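Local atomic coordinates of putative nucleoprotein (PDB entry 4EWC), a protein that encapsidates the negative-strand RNA genome of infectious salmon anemia virus, protecting it from nucleases and forming the ribonucleoprotein that serves as template for transcription and replication. Residues A[322-327]-A[334-339]; A[456-461]-A[467-472]; A[568-573]-A[579-584]. All coordinates share one frame; numbering follows the deposited sequence.

Contact 1 (A[322-327]-A[334-339]); sequences KRIKNS and KIFSII
Ile324 bridges two successive helices, meeting Ile335 with one branch and Phe336 with the other. The pair, 315-326 and 334-346, belongs to the helical bundle of the nucleoprotein and is joined by a connection of which 328-331 are not modelled. Ile324 is the only residue of 322-327 with atoms within 4.5 Å of the second segment, and its CA stands 7.0 Å from the CA of Phe336; no hydrogen bond links the segments, so the join is apolar. Before it in sequence, Lys322 points away from the second helix and its NZ bonds to Asn285 O.

At Ile324, CG1 lies anti to the backbone N (chi1 -157°) and carries CD1 across to the second helix. There CD1 reaches Ile335 CB at 3.5 Å and Ile335 CG2 at 3.6 Å, the two side chains running slantwise to one another. The other branch, CG2, serves the aromatic neighbour: it lies in the plane of the Phe336 ring, at the edge, rather than over a face. Phe336 is buried, and its side chain also touches Met321 and Ile361, which extends the apolar patch beyond the two segments. One residue further, the chain of Lys325 turns away, with NZ bonded to Asp363 O and in a cation-pi contact with Phe368. The ring atom that Ile324 CG2 approaches is Phe336 CD2, at 3.6 Å.

Contact 2 (A[456-461]-A[467-472]); sequences SADIIE and SERYRS
Arg469 lays one face of its guanidinium over Ala457, whose CB sits above the centre of the group, 4.1 Å from its plane. Extended at chi2, the arginine chain bends at chi3 (-76°), which takes the guanidinium across the first turn of helix 457-463. Its aliphatic part also packs, with CG 4.0 Å from Ala457 CB. The arrangement is an N-capped short helix with the following chain folded back against its side. Ser456 is the N-cap, its OG accepting a weak bond from Ile459 N.

At the guanidinium edge, Arg469 NH2 forms a salt bridge with Asp458 OD1, modelled at 2.5 Å, a length doubtfully short at this resolution. Only OD1 is engaged, since Asp458 OD2 lies 3.8 Å from Arg469 NH2, and the carboxylate and guanidinium planes stand 71° apart. Asp458 OD2 is held by Ser584 OG, and Asp458 OD1 has a long, weak ion pair with Arg469 NH1 of the second subunit.

Glu461 approaches from the next turn, its OE1 4.1 Å from Arg469 NE, beyond salt-bridge range. Its carboxylate lies beside Ser467 O, acceptor against acceptor, with no hydrogen bond between them, while Ser467 OG bonds to Val464 O and touches Ile460 CG2 at 3.6 Å. The geometry suggests that Asp458 is the near counter-charge of Arg469, with Glu461 and Asp458 of the second subunit probably adding longer-range contributions.

Contact 3 (A[568-573]-A[579-584]); sequences VKTFMV and SAIVIS
In Thr570, OG1 is anti to the backbone N (chi1 -171°), which places CG2 between N and the carbonyl carbon and against Ile583 CD1, at 3.6 Å. Met572, a selenomethionine, is bent at chi2 (-59°) and again at chi3, folding CE back to 3.9 Å from Ile581 CD1, the two side chains crossing at about a right angle. These residues line one face of the sheet. Thr570 OG1 turns to Glu500 OE2, while Ile581 also packs on Tyr470 of the second subunit.

The backbone frame is the beta hairpin of strands 568-574 and 577-583, the former flanked on its other side by the short strand 499-500. Thr570 and Ile581 make a hydrogen-bonded antiparallel pair, with Thr570 N to Ile581 O and Ile581 N to Thr570 O both 2.7 Å; the second is nearly straight at 174°. Met572 and Ser579 form the next such pair.

On the opposite face Ala580 CB makes an off-centre CH-pi contact with the Phe571 ring, 4.2 Å from its centroid. Val582 N, in a non-hydrogen-bonded pair and so turned out from the hairpin, donates to Tyr470 OH of the second subunit. A water bridges Val568 N, at 2.9 Å, and Ile583 O, at 2.6 Å.

From the N terminus, contact 1 comes first, closing the connection between helices 315-326 and 334-346, in which residues 328-331 are not modelled. Contact 2 follows, folding the chain after helix 457-463 back onto that helix, and contact 3 closes the hairpin through the tight turn at 575-576. The three lie in series; none nests in or crosses another. Contact 1 stands apart in the helical bundle, its centre about 37 Å and 40 Å from the centres of contacts 2 and 3. Those two, with centres about 14 Å apart, touch directly: Ser456 CB packs on Ile583 CG2, joining the N-cap of helix 457-463 to the hairpin. Both also meet the second subunit.

Contact 1 (A[322-327]-A[334-339])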
ATOM      1  N   LYS A 322      13.541  29.370  14.909  1.00 63.58           N
ATOM      2  CA  LYS A 322      12.445  29.714  15.819  1.00 67.86           C
ATOM      3  C   LYS A 322      12.997  30.039  17.203  1.00 74.11           C
ATOM      4  O   LYS A 322      12.539  30.973  17.868  1.00 75.29           O
ATOM      5  CB  LYS A 322      11.429  28.560  15.889  1.00 61.54           C
ATOM      6  CG  LYS A 322      10.299  28.737  16.875  1.00 59.93           C
ATOM      7  CD  LYS A 322       9.447  27.474  16.961  1.00 57.50           C
ATOM      8  CE  LYS A 322       8.195  27.707  17.776  1.00 57.52           C
ATOM      9  NZ  LYS A 322       7.302  26.514  17.806  1.00 66.27           N
ATOM     10  N   ARG A 323      13.995  29.258  17.618  1.00 74.59           N
ATOM     11  CA  ARG A 323      14.584  29.380  18.948  1.00 75.04           C
ATOM     12  C   ARG A 323      15.280  30.718  19.093  1.00 78.54           C
ATOM     13  O   ARG A 323      15.147  31.404  20.104  1.00 81.73           O
ATOM     14  CB  ARG A 323      15.590  28.261  19.168  1.00 75.76           C
ATOM     15  CG  ARG A 323      16.357  28.355  20.463  1.00 76.75           C
ATOM     16  CD  ARG A 323      17.438  27.280  20.528  1.00 89.71           C
ATOM     17  NE  ARG A 323      16.941  25.965  20.120  1.00 90.32           N
ATOM     18  CZ  ARG A 323      16.248  25.137  20.907  1.00 96.03           C
ATOM     19  NH1 ARG A 323      15.953  25.483  22.156  1.00 90.05           N
ATOM     20  NH2 ARG A 323      15.841  23.960  20.441  1.00 86.84           N
ATOM     21  N   ILE A 324      16.027  31.076  18.060  1.00 77.46           N
ATOM     22  CA  ILE A 324      16.692  32.365  17.988  1.00 78.81           C
ATOM     23  C   ILE A 324      15.700  33.509  17.724  1.00 82.45           C
ATOM     24  O   ILE A 324      16.033  34.680  17.899  1.00 82.39           O
ATOM     25  CB  ILE A 324      17.762  32.348  16.889  1.00 79.65           C
ATOM     26  CG1 ILE A 324      18.824  33.413  17.156  1.00 90.01           C
ATOM     27  CG2 ILE A 324      17.123  32.515  15.518  1.00 78.26           C
ATOM     28  CD1 ILE A 324      20.119  33.192  16.403  1.00 86.59           C
ATOM     29  N   LYS A 325      14.482  33.173  17.303  1.00 81.18           N
ATOM     30  CA  LYS A 325      13.447  34.188  17.113  1.00 81.39           C
ATOM     31  C   LYS A 325      12.953  34.682  18.467  1.00 84.17           C
ATOM     32  O   LYS A 325      12.554  35.834  18.605  1.00 91.54           O
ATOM     33  CB  LYS A 325      12.279  33.647  16.269  1.00 80.73           C
ATOM     34  CG  LYS A 325      11.075  34.587  16.105  1.00 75.58           C
ATOM     35  CD  LYS A 325      11.417  35.832  15.306  1.00 69.50           C
ATOM     36  CE  LYS A 325      10.199  36.735  15.159  1.00 77.75           C
ATOM     37  NZ  LYS A 325       9.566  37.054  16.467  1.00 83.56           N
ATOM     38  N   ASN A 326      12.994  33.805  19.465  1.00 86.75           N
ATOM     39  CA  ASN A 326      12.573  34.145  20.823  1.00 90.43           C
ATOM     40  C   ASN A 326      13.745  34.606  21.707  1.00 95.97           C
ATOM     41  O   ASN A 326      13.835  35.789  22.055  1.00 99.11           O
ATOM     42  CB  ASN A 326      11.848  32.961  21.458  1.00 90.61           C
ATOM     43  CG  ASN A 326      10.714  32.439  20.586  1.00 93.53           C
ATOM     44  OD1 ASN A 326      10.050  33.207  19.880  1.00 90.49           O
ATOM     45  ND2 ASN A 326      10.488  31.126  20.632  1.00 88.04           N
ATOM     46  N   SER A 327      14.629  33.671  22.062  1.00 92.25           N
ATOM     47  CA  SER A 327      15.845  33.981  22.823  1.00 92.92           C
ATOM     48  C   SER A 327      15.560  34.696  24.140  1.00 95.53           C
ATOM     49  O   SER A 327      15.850  35.886  24.280  1.00102.80           O
ATOM     50  CB  SER A 327      16.817  34.820  21.981  1.00 86.93           C
ATOM     51  OG  SER A 327      17.110  34.181  20.758  1.00 84.29           O
ATOM     52  N   LYS A 334      22.428  38.093  13.106  1.00 82.47           N
ATOM     53  CA  LYS A 334      23.348  37.612  12.079  1.00 78.08           C
ATOM     54  C   LYS A 334      23.175  36.117  11.835  1.00 79.14           C
ATOM     55  O   LYS A 334      23.153  35.666  10.692  1.00 79.78           O
ATOM     56  CB  LYS A 334      24.793  37.897  12.483  1.00 74.79           C
ATOM     57  N   ILE A 335      23.064  35.356  12.918  1.00 80.97           N
ATOM     58  CA  ILE A 335      22.860  33.922  12.829  1.00 79.26           C
ATOM     59  C   ILE A 335      21.585  33.612  12.049  1.00 73.32           C
ATOM     60  O   ILE A 335      21.605  32.823  11.108  1.00 71.23           O
ATOM     61  CB  ILE A 335      22.819  33.287  14.231  1.00 84.10           C
ATOM     62  CG1 ILE A 335      24.136  33.550  14.960  1.00 80.77           C
ATOM     63  CG2 ILE A 335      22.548  31.785  14.147  1.00 81.56           C
ATOM     64  CD1 ILE A 335      24.176  32.984  16.362  1.00 89.12           C
ATOM     65  N   PHE A 336      20.489  34.255  12.435  1.00 74.01           N
ATOM     66  CA  PHE A 336      19.213  34.135  11.727  1.00 72.00           C
ATOM     67  C   PHE A 336      19.390  34.260  10.206  1.00 70.44           C
ATOM     68  O   PHE A 336      18.828  33.481   9.447  1.00 70.34           O
ATOM     69  CB  PHE A 336      18.236  35.188  12.241  1.00 65.05           C
ATOM     70  CG  PHE A 336      16.820  34.976  11.805  1.00 63.05           C
ATOM     71  CD1 PHE A 336      16.371  35.478  10.596  1.00 62.56           C
ATOM     72  CD2 PHE A 336      15.922  34.304  12.617  1.00 67.00           C
ATOM     73  CE1 PHE A 336      15.056  35.302  10.192  1.00 65.93           C
ATOM     74  CE2 PHE A 336      14.600  34.117  12.217  1.00 67.17           C
ATOM     75  CZ  PHE A 336      14.165  34.620  11.002  1.00 65.75           C
ATOM     76  N   SER A 337      20.185  35.231   9.767  1.00 69.82           N
ATOM     77  CA  SER A 337      20.466  35.408   8.343  1.00 72.76           C
ATOM     78  C   SER A 337      21.287  34.253   7.748  1.00 69.27           C
ATOM     79  O   SER A 337      21.178  33.944   6.561  1.00 62.77           O
ATOM     80  CB  SER A 337      21.199  36.730   8.103  1.00 64.92           C
ATOM     81  OG  SER A 337      20.437  37.819   8.576  1.00 68.57           O
ATOM     82  N   ILE A 338      22.116  33.630   8.574  1.00 65.51           N
ATOM     83  CA  ILE A 338      22.963  32.549   8.109  1.00 70.80           C
ATOM     84  C   ILE A 338      22.145  31.294   7.904  1.00 69.74           C
ATOM     85  O   ILE A 338      22.345  30.558   6.931  1.00 69.11           O
ATOM     86  CB  ILE A 338      24.046  32.228   9.127  1.00 72.60           C
ATOM     87  CG1 ILE A 338      24.927  33.452   9.345  1.00 71.79           C
ATOM     88  CG2 ILE A 338      24.862  31.020   8.672  1.00 73.78           C
ATOM     89  CD1 ILE A 338      25.944  33.264  10.436  1.00 74.71           C
ATOM     90  N   ILE A 339      21.231  31.056   8.836  1.00 64.44           N
ATOM     91  CA  ILE A 339      20.402  29.884   8.786  1.00 61.25           C
ATOM     92  C   ILE A 339      19.393  30.076   7.682  1.00 61.86           C
ATOM     93  O   ILE A 339      19.084  29.138   6.938  1.00 61.88           O
ATOM     94  CB  ILE A 339      19.674  29.638  10.113  1.00 62.64           C
ATOM     95  CG1 ILE A 339      20.659  29.589  11.281  1.00 62.89           C
ATOM     96  CG2 ILE A 339      18.887  28.338  10.055  1.00 59.91           C
ATOM     97  CD1 ILE A 339      20.027  29.092  12.584  1.00 60.34           C
TER

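Contact 2 (A[456-461]-A[467-472])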
ATOM      1  N   SER A 456       8.369   6.058   1.805  1.00 40.48           N
ATOM      2  CA  SER A 456       7.147   5.339   1.494  1.00 45.53           C
ATOM      3  C   SER A 456       7.224   3.878   1.947  1.00 46.63           C
ATOM      4  O   SER A 456       8.248   3.204   1.751  1.00 45.18           O
ATOM      5  CB  SER A 456       6.887   5.394  -0.021  1.00 45.70           C
ATOM      6  OG  SER A 456       6.019   4.351  -0.434  1.00 51.04           O
ATOM      7  N   ALA A 457       6.148   3.401   2.566  1.00 44.31           N
ATOM      8  CA  ALA A 457       6.065   2.005   2.985  1.00 44.16           C
ATOM      9  C   ALA A 457       6.070   1.055   1.789  1.00 41.93           C
ATOM     10  O   ALA A 457       6.694  -0.002   1.849  1.00 43.72           O
ATOM     11  CB  ALA A 457       4.825   1.768   3.842  1.00 43.84           C
ATOM     12  N   ASP A 458       5.369   1.431   0.721  1.00 41.56           N
ATOM     13  CA  ASP A 458       5.367   0.637  -0.500  1.00 43.02           C
ATOM     14  C   ASP A 458       6.794   0.404  -0.973  1.00 43.21           C
ATOM     15  O   ASP A 458       7.159  -0.709  -1.354  1.00 42.89           O
ATOM     16  CB  ASP A 458       4.599   1.329  -1.606  1.00 38.92           C
ATOM     17  CG  ASP A 458       3.131   1.493  -1.284  1.00 48.23           C
ATOM     18  OD1 ASP A 458       2.410   0.475  -1.378  1.00 47.73           O
ATOM     19  OD2 ASP A 458       2.697   2.639  -0.964  1.00 47.14           O
ATOM     20  N   ILE A 459       7.594   1.467  -0.941  1.00 42.36           N
ATOM     21  CA  ILE A 459       8.972   1.392  -1.368  1.00 42.11           C
ATOM     22  C   ILE A 459       9.761   0.442  -0.482  1.00 45.83           C
ATOM     23  O   ILE A 459      10.416  -0.485  -0.989  1.00 43.32           O
ATOM     24  CB  ILE A 459       9.666   2.768  -1.408  1.00 43.45           C
ATOM     25  CG1 ILE A 459       8.962   3.694  -2.384  1.00 46.62           C
ATOM     26  CG2 ILE A 459      11.149   2.621  -1.815  1.00 38.85           C
ATOM     27  CD1 ILE A 459       9.619   5.068  -2.494  1.00 42.59           C
ATOM     28  N   ILE A 460       9.709   0.695   0.828  1.00 38.90           N
ATOM     29  CA  ILE A 460      10.287  -0.196   1.839  1.00 42.84           C
ATOM     30  C   ILE A 460       9.934  -1.651   1.560  1.00 44.55           C
ATOM     31  O   ILE A 460      10.807  -2.511   1.513  1.00 44.74           O
ATOM     32  CB  ILE A 460       9.756   0.110   3.254  1.00 41.24           C
ATOM     33  CG1 ILE A 460      10.236   1.484   3.733  1.00 43.22           C
ATOM     34  CG2 ILE A 460      10.184  -0.967   4.205  1.00 33.12           C
ATOM     35  CD1 ILE A 460      11.715   1.549   3.973  1.00 46.27           C
ATOM     36  N   GLU A 461       8.648  -1.923   1.372  1.00 43.31           N
ATOM     37  CA  GLU A 461       8.221  -3.298   1.153  1.00 47.86           C
ATOM     38  C   GLU A 461       8.847  -3.893  -0.108  1.00 46.62           C
ATOM     39  O   GLU A 461       9.315  -5.029  -0.101  1.00 45.76           O
ATOM     40  CB  GLU A 461       6.707  -3.416   1.090  1.00 47.28           C
ATOM     41  CG  GLU A 461       6.226  -4.841   1.033  1.00 51.53           C
ATOM     42  CD  GLU A 461       5.948  -5.386   2.418  1.00 70.90           C
ATOM     43  OE1 GLU A 461       5.408  -4.610   3.251  1.00 68.61           O
ATOM     44  OE2 GLU A 461       6.264  -6.582   2.670  1.00 65.55           O
ATOM     45  N   SER A 467       9.622  -7.384   4.645  1.00 47.01           N
ATOM     46  CA  SER A 467       9.758  -6.505   5.789  1.00 49.46           C
ATOM     47  C   SER A 467       8.374  -6.035   6.254  1.00 53.83           C
ATOM     48  O   SER A 467       7.397  -6.074   5.490  1.00 51.90           O
ATOM     49  CB  SER A 467      10.659  -5.313   5.463  1.00 45.39           C
ATOM     50  OG  SER A 467      10.139  -4.589   4.371  1.00 49.47           O
ATOM     51  N   GLU A 468       8.316  -5.601   7.509  1.00 45.64           N
ATOM     52  CA  GLU A 468       7.094  -5.130   8.124  1.00 50.31           C
ATOM     53  C   GLU A 468       6.759  -3.675   7.699  1.00 50.08           C
ATOM     54  O   GLU A 468       7.588  -2.776   7.819  1.00 51.74           O
ATOM     55  CB  GLU A 468       7.232  -5.260   9.649  1.00 50.64           C
ATOM     56  CG  GLU A 468       6.075  -4.718  10.442  1.00 54.51           C
ATOM     57  CD  GLU A 468       4.806  -5.526  10.247  1.00 59.45           C
ATOM     58  OE1 GLU A 468       4.777  -6.703  10.703  1.00 57.73           O
ATOM     59  OE2 GLU A 468       3.840  -4.977   9.639  1.00 53.27           O
ATOM     60  N   ARG A 469       5.546  -3.462   7.200  1.00 45.71           N
ATOM     61  CA  ARG A 469       5.145  -2.180   6.634  1.00 44.20           C
ATOM     62  C   ARG A 469       4.523  -1.220   7.671  1.00 49.69           C
ATOM     63  O   ARG A 469       4.398  -0.004   7.438  1.00 45.11           O
ATOM     64  CB  ARG A 469       4.217  -2.429   5.441  1.00 43.85           C
ATOM     65  CG  ARG A 469       3.053  -1.490   5.274  1.00 52.84           C
ATOM     66  CD  ARG A 469       2.076  -1.974   4.206  1.00 56.49           C
ATOM     67  NE  ARG A 469       2.545  -1.759   2.836  1.00 57.94           N
ATOM     68  CZ  ARG A 469       2.105  -0.781   2.046  1.00 55.65           C
ATOM     69  NH1 ARG A 469       1.193   0.075   2.492  1.00 51.47           N
ATOM     70  NH2 ARG A 469       2.569  -0.665   0.809  1.00 53.99           N
ATOM     71  N   TYR A 470       4.150  -1.762   8.834  1.00 51.96           N
ATOM     72  CA  TYR A 470       3.640  -0.931   9.935  1.00 48.10           C
ATOM     73  C   TYR A 470       4.500  -0.980  11.196  1.00 45.63           C
ATOM     74  O   TYR A 470       4.771  -2.039  11.744  1.00 53.00           O
ATOM     75  CB  TYR A 470       2.182  -1.251  10.276  1.00 48.89           C
ATOM     76  CG  TYR A 470       1.244  -1.182   9.100  1.00 46.27           C
ATOM     77  CD1 TYR A 470       0.748   0.028   8.659  1.00 46.27           C
ATOM     78  CD2 TYR A 470       0.854  -2.338   8.432  1.00 45.66           C
ATOM     79  CE1 TYR A 470      -0.110   0.093   7.584  1.00 46.59           C
ATOM     80  CE2 TYR A 470      -0.003  -2.282   7.364  1.00 45.25           C
ATOM     81  CZ  TYR A 470      -0.481  -1.056   6.942  1.00 43.10           C
ATOM     82  OH  TYR A 470      -1.329  -0.990   5.874  1.00 48.76           O
ATOM     83  N   ARG A 471       4.913   0.204  11.625  1.00 42.39           N
ATOM     84  CA  ARG A 471       5.596   0.442  12.883  1.00 47.70           C
ATOM     85  C   ARG A 471       4.751  -0.094  14.051  1.00 53.01           C
ATOM     86  O   ARG A 471       5.281  -0.608  15.030  1.00 54.91           O
ATOM     87  CB  ARG A 471       5.830   1.956  13.044  1.00 46.84           C
ATOM     88  CG  ARG A 471       6.225   2.429  14.445  1.00 48.74           C
ATOM     89  CD  ARG A 471       7.565   1.856  14.875  1.00 51.08           C
ATOM     90  NE  ARG A 471       7.962   2.243  16.234  1.00 56.22           N
ATOM     91  CZ  ARG A 471       7.870   1.447  17.303  1.00 57.18           C
ATOM     92  NH1 ARG A 471       7.381   0.218  17.190  1.00 51.20           N
ATOM     93  NH2 ARG A 471       8.266   1.880  18.492  1.00 58.84           N
ATOM     94  N   SER A 472       3.434   0.004  13.922  1.00 50.00           N
ATOM     95  CA  SER A 472       2.531  -0.465  14.959  1.00 57.68           C
ATOM     96  C   SER A 472       2.650  -1.971  15.250  1.00 55.15           C
ATOM     97  O   SER A 472       2.562  -2.392  16.407  1.00 49.74           O
ATOM     98  CB  SER A 472       1.083  -0.061  14.643  1.00 60.49           C
ATOM     99  OG  SER A 472       0.758  -0.288  13.282  1.00 57.89           O
TER

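Contact 3 (A[568-573]-A[579-584])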
ATOM      1  N   VAL A 568       0.965   8.637  -8.046  1.00 58.87           N
ATOM      2  CA  VAL A 568       2.399   8.715  -8.302  1.00 53.52           C
ATOM      3  C   VAL A 568       3.016   7.333  -8.427  1.00 53.15           C
ATOM      4  O   VAL A 568       2.929   6.509  -7.509  1.00 53.99           O
ATOM      5  CB  VAL A 568       3.117   9.433  -7.158  1.00 53.15           C
ATOM      6  CG1 VAL A 568       4.602   9.545  -7.459  1.00 45.82           C
ATOM      7  CG2 VAL A 568       2.484  10.799  -6.908  1.00 53.39           C
ATOM      8  N   LYS A 569       3.660   7.061  -9.547  1.00 50.96           N
ATOM      9  CA  LYS A 569       4.261   5.748  -9.701  1.00 49.86           C
ATOM     10  C   LYS A 569       5.769   5.786  -9.846  1.00 45.75           C
ATOM     11  O   LYS A 569       6.343   6.787 -10.243  1.00 46.98           O
ATOM     12  CB  LYS A 569       3.598   4.961 -10.830  1.00 51.91           C
ATOM     13  CG  LYS A 569       3.986   5.352 -12.218  1.00 54.86           C
ATOM     14  CD  LYS A 569       3.538   4.247 -13.171  1.00 58.49           C
ATOM     15  CE  LYS A 569       3.671   4.661 -14.627  1.00 57.12           C
ATOM     16  NZ  LYS A 569       3.326   3.519 -15.521  1.00 57.79           N
ATOM     17  N   THR A 570       6.407   4.682  -9.497  1.00 47.85           N
ATOM     18  CA  THR A 570       7.860   4.612  -9.526  1.00 47.85           C
ATOM     19  C   THR A 570       8.334   3.175  -9.835  1.00 48.38           C
ATOM     20  O   THR A 570       7.578   2.222  -9.693  1.00 51.03           O
ATOM     21  CB  THR A 570       8.461   5.187  -8.219  1.00 44.26           C
ATOM     22  OG1 THR A 570       9.881   5.317  -8.344  1.00 47.22           O
ATOM     23  CG2 THR A 570       8.108   4.335  -7.015  1.00 37.17           C
ATOM     24  N   PHE A 571       9.566   3.020 -10.283  1.00 48.78           N
ATOM     25  CA  PHE A 571      10.031   1.712 -10.688  1.00 46.30           C
ATOM     26  C   PHE A 571      10.996   1.134  -9.681  1.00 47.63           C
ATOM     27  O   PHE A 571      11.915   1.812  -9.232  1.00 51.94           O
ATOM     28  CB  PHE A 571      10.669   1.783 -12.082  1.00 48.90           C
ATOM     29  CG  PHE A 571       9.686   2.073 -13.176  1.00 49.18           C
ATOM     30  CD1 PHE A 571       9.308   3.373 -13.460  1.00 51.83           C
ATOM     31  CD2 PHE A 571       9.108   1.042 -13.895  1.00 49.94           C
ATOM     32  CE1 PHE A 571       8.375   3.642 -14.458  1.00 50.03           C
ATOM     33  CE2 PHE A 571       8.178   1.304 -14.900  1.00 48.48           C
ATOM     34  CZ  PHE A 571       7.820   2.598 -15.175  1.00 50.96           C
HETATM   35  N   MSE A 572      10.754  -0.115  -9.297  1.00 46.33           N
HETATM   36  CA  MSE A 572      11.704  -0.873  -8.490  1.00 45.45           C
HETATM   37  C   MSE A 572      12.512  -1.779  -9.432  1.00 52.58           C
HETATM   38  O   MSE A 572      11.953  -2.491 -10.266  1.00 52.86           O
HETATM   39  CB  MSE A 572      10.980  -1.716  -7.456  1.00 50.50           C
HETATM   40  CG  MSE A 572      10.061  -0.922  -6.526  1.00 48.56           C
HETATM   41 SE   MSE A 572      11.104   0.459  -5.544  0.77 43.17          SE
HETATM   42  CE  MSE A 572      10.306   2.001  -6.332  1.00 54.99           C
ATOM     43  N   VAL A 573      13.829  -1.750  -9.281  1.00 50.87           N
ATOM     44  CA  VAL A 573      14.726  -2.398 -10.218  1.00 49.10           C
ATOM     45  C   VAL A 573      15.386  -3.631  -9.605  1.00 54.23           C
ATOM     46  O   VAL A 573      16.009  -3.550  -8.549  1.00 56.92           O
ATOM     47  CB  VAL A 573      15.788  -1.379 -10.751  1.00 49.15           C
ATOM     48  CG1 VAL A 573      16.802  -2.043 -11.600  1.00 48.18           C
ATOM     49  CG2 VAL A 573      15.108  -0.265 -11.528  1.00 45.62           C
ATOM     50  N   SER A 579      10.186  -2.810 -12.510  1.00 53.70           N
ATOM     51  CA  SER A 579       8.759  -2.987 -12.190  1.00 53.65           C
ATOM     52  C   SER A 579       8.098  -1.783 -11.569  1.00 44.01           C
ATOM     53  O   SER A 579       8.547  -1.287 -10.544  1.00 46.20           O
ATOM     54  CB  SER A 579       8.553  -4.172 -11.242  1.00 52.30           C
ATOM     55  OG  SER A 579       7.243  -4.650 -11.384  1.00 55.73           O
ATOM     56  N   ALA A 580       6.998  -1.342 -12.160  1.00 47.31           N
ATOM     57  CA  ALA A 580       6.263  -0.196 -11.614  1.00 47.17           C
ATOM     58  C   ALA A 580       5.497  -0.502 -10.320  1.00 47.86           C
ATOM     59  O   ALA A 580       4.847  -1.552 -10.195  1.00 50.45           O
ATOM     60  CB  ALA A 580       5.323   0.375 -12.655  1.00 50.01           C
ATOM     61  N   ILE A 581       5.602   0.408  -9.351  1.00 44.53           N
ATOM     62  CA  ILE A 581       4.717   0.417  -8.180  1.00 44.67           C
ATOM     63  C   ILE A 581       4.160   1.816  -7.995  1.00 47.22           C
ATOM     64  O   ILE A 581       4.705   2.776  -8.544  1.00 44.99           O
ATOM     65  CB  ILE A 581       5.425   0.001  -6.859  1.00 41.87           C
ATOM     66  CG1 ILE A 581       6.439   1.054  -6.417  1.00 42.70           C
ATOM     67  CG2 ILE A 581       6.057  -1.387  -6.980  1.00 40.61           C
ATOM     68  CD1 ILE A 581       6.816   0.960  -4.960  1.00 34.51           C
ATOM     69  N   VAL A 582       3.079   1.926  -7.225  1.00 44.80           N
ATOM     70  CA  VAL A 582       2.497   3.221  -6.859  1.00 43.32           C
ATOM     71  C   VAL A 582       2.921   3.647  -5.456  1.00 42.69           C
ATOM     72  O   VAL A 582       2.775   2.899  -4.493  1.00 42.31           O
ATOM     73  CB  VAL A 582       0.942   3.181  -6.865  1.00 47.49           C
ATOM     74  CG1 VAL A 582       0.374   4.377  -6.100  1.00 42.75           C
ATOM     75  CG2 VAL A 582       0.400   3.133  -8.273  1.00 47.91           C
ATOM     76  N   ILE A 583       3.440   4.855  -5.327  1.00 44.56           N
ATOM     77  CA  ILE A 583       3.670   5.395  -3.990  1.00 51.54           C
ATOM     78  C   ILE A 583       2.322   5.914  -3.467  1.00 48.69           C
ATOM     79  O   ILE A 583       1.814   6.947  -3.926  1.00 48.29           O
ATOM     80  CB  ILE A 583       4.747   6.509  -4.003  1.00 46.39           C
ATOM     81  CG1 ILE A 583       6.023   5.977  -4.632  1.00 45.21           C
ATOM     82  CG2 ILE A 583       5.045   7.012  -2.611  1.00 43.15           C
ATOM     83  CD1 ILE A 583       6.993   7.068  -5.037  1.00 44.01           C
ATOM     84  N   SER A 584       1.745   5.169  -2.530  1.00 45.99           N
ATOM     85  CA  SER A 584       0.386   5.417  -2.054  1.00 47.52           C
ATOM     86  C   SER A 584       0.272   6.631  -1.156  1.00 44.80           C
ATOM     87  O   SER A 584      -0.765   7.293  -1.124  1.00 48.41           O
ATOM     88  CB  SER A 584      -0.146   4.203  -1.286  1.00 43.32           C
ATOM     89  OG  SER A 584       0.734   3.856  -0.240  1.00 46.62           O
TER
HETATM   90  O   HOH W   1       0.057   8.299  -5.349  1.00 53.56           O